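Local structure of glycerol dehydratase (Clostridium butyricum, 1R9D) at residues S132-S137 with H513-P518. The protein is a B12-independent glycerol dehydratase, a lyase that probably removes water from glycerol by glycyl-radical chemistry. Residues are numbered along the deposited sequence; the frame is centred on the assembly and turned at random.
Sequences SELATS and HAERAP
Leu134 reaches from the short helix 131-138 into the angle between Glu515 and Arg516, two neighbours on the last turn of the long helix 484-516. This is helix-to-helix packing in the pyruvate formate lyase-like part of the chain, against the second subunit; the contact's centre lies about 22 Å from that of the chain. The leucine's CG lies anti to the backbone N (chi1 177°), which swings it toward the other helix, and the second torsion, 60°, sets CD2 in the angle between the two longer side chains. There CD2 meets both at once. Leu134 CD2 is 3.6 Å from Glu515 CD, the carboxylate carbon, and the two side chains run at about a right angle to each other. Leu134 CD2 comes equally close to Arg516 NE, at 3.6 Å, and it also touches the arginine's CG and CD. The extended arginine chain crosses the leucine at a slant, and its guanidinium ends over Leu134 CB, which sits off-centre against one face of the flat group. An aliphatic side chain is thus in van der Waals contact with the flanks of two charged ones, whose polar ends are bonded elsewhere. Glu515 OE1 hydrogen-bonds to Tyr138 OH, at the end of the leucine's own helix. Arg516 NH1 is gripped twice, by the carbonyls of Gly128 and Thr130, while NH2 hydrogen-bonds to the carbonyl of Glu43 of the second subunit and so links the arginine to it; Pro46 of the same neighbouring subunit packs on Leu134. Bonds at both NH1 and NH2 would restrain the guanidinium's rotation. Leu134 CB lies 3.9 Å from Arg516 CZ.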
# COMPACT_ATOMS: atom_id res chain seq x y z
N SER A 132 0.07 6.23 13.68
CA SER A 132 -0.48 5.67 14.91
C SER A 132 -1.91 5.15 14.74
O SER A 132 -2.26 4.07 15.21
CB SER A 132 -0.46 6.71 16.05
OG SER A 132 -1.35 7.80 15.81
N GLU A 133 -2.74 5.92 14.03
CA GLU A 133 -4.12 5.50 13.84
C GLU A 133 -4.24 4.26 12.95
O GLU A 133 -5.06 3.38 13.20
CB GLU A 133 -4.94 6.68 13.30
CG GLU A 133 -4.96 7.82 14.33
CD GLU A 133 -5.44 9.15 13.78
OE1 GLU A 133 -6.61 9.52 14.05
OE2 GLU A 133 -4.65 9.83 13.07
N LEU A 134 -3.40 4.17 11.92
CA LEU A 134 -3.42 3.00 11.04
C LEU A 134 -2.89 1.78 11.81
O LEU A 134 -3.41 0.67 11.65
CB LEU A 134 -2.57 3.25 9.80
CG LEU A 134 -2.45 2.08 8.81
CD1 LEU A 134 -3.83 1.70 8.29
CD2 LEU A 134 -1.54 2.49 7.67
N ALA A 135 -1.86 1.98 12.63
CA ALA A 135 -1.28 0.89 13.41
C ALA A 135 -2.34 0.23 14.28
O ALA A 135 -2.43 -1.00 14.35
CB ALA A 135 -0.14 1.42 14.28
N THR A 136 -3.15 1.05 14.95
CA THR A 136 -4.21 0.52 15.80
C THR A 136 -5.24 -0.26 14.98
O THR A 136 -5.73 -1.31 15.41
CB THR A 136 -4.92 1.66 16.57
OG1 THR A 136 -4.03 2.19 17.55
CG2 THR A 136 -6.18 1.15 17.26
N SER A 137 -5.55 0.23 13.79
CA SER A 137 -6.52 -0.45 12.93
C SER A 137 -6.03 -1.84 12.52
O SER A 137 -6.84 -2.74 12.30
CB SER A 137 -6.81 0.39 11.68
OG SER A 137 -7.41 1.62 12.03
N HIS A 513 4.12 2.35 9.38
CA HIS A 513 5.17 3.27 8.96
C HIS A 513 5.50 3.08 7.49
O HIS A 513 5.77 4.05 6.78
CB HIS A 513 6.43 3.07 9.80
CG HIS A 513 6.42 3.82 11.10
ND1 HIS A 513 6.70 5.17 11.17
CD2 HIS A 513 6.12 3.43 12.36
CE1 HIS A 513 6.58 5.57 12.43
NE2 HIS A 513 6.23 4.54 13.17
N ALA A 514 5.49 1.83 7.04
CA ALA A 514 5.79 1.55 5.64
C ALA A 514 4.68 2.07 4.72
O ALA A 514 4.96 2.59 3.64
CB ALA A 514 5.95 0.04 5.44
N GLU A 515 3.44 1.95 5.18
CA GLU A 515 2.29 2.38 4.39
C GLU A 515 2.09 3.89 4.35
O GLU A 515 1.72 4.44 3.31
CB GLU A 515 1.02 1.71 4.92
CG GLU A 515 -0.21 1.87 4.03
CD GLU A 515 -1.35 0.96 4.47
OE1 GLU A 515 -1.08 -0.18 4.92
OE2 GLU A 515 -2.53 1.37 4.34
N ARG A 516 2.35 4.57 5.46
CA ARG A 516 2.14 6.01 5.52
C ARG A 516 3.35 6.91 5.69
O ARG A 516 3.27 8.11 5.38
CB ARG A 516 1.11 6.33 6.60
CG ARG A 516 -0.28 5.82 6.25
CD ARG A 516 -1.34 6.22 7.27
NE ARG A 516 -2.67 5.82 6.81
CZ ARG A 516 -3.80 6.08 7.45
NH1 ARG A 516 -3.79 6.74 8.60
NH2 ARG A 516 -4.96 5.68 6.93
N ALA A 517 4.47 6.37 6.16
CA ALA A 517 5.65 7.20 6.35
C ALA A 517 6.99 6.62 5.88
O ALA A 517 7.96 6.57 6.65
CB ALA A 517 5.76 7.65 7.82
N PRO A 518 7.06 6.14 4.63
CA PRO A 518 8.35 5.61 4.18
C PRO A 518 9.25 6.84 4.04
O PRO A 518 8.77 7.89 3.61
CB PRO A 518 7.99 4.94 2.85
CG PRO A 518 6.86 5.80 2.34
CD PRO A 518 6.03 6.01 3.59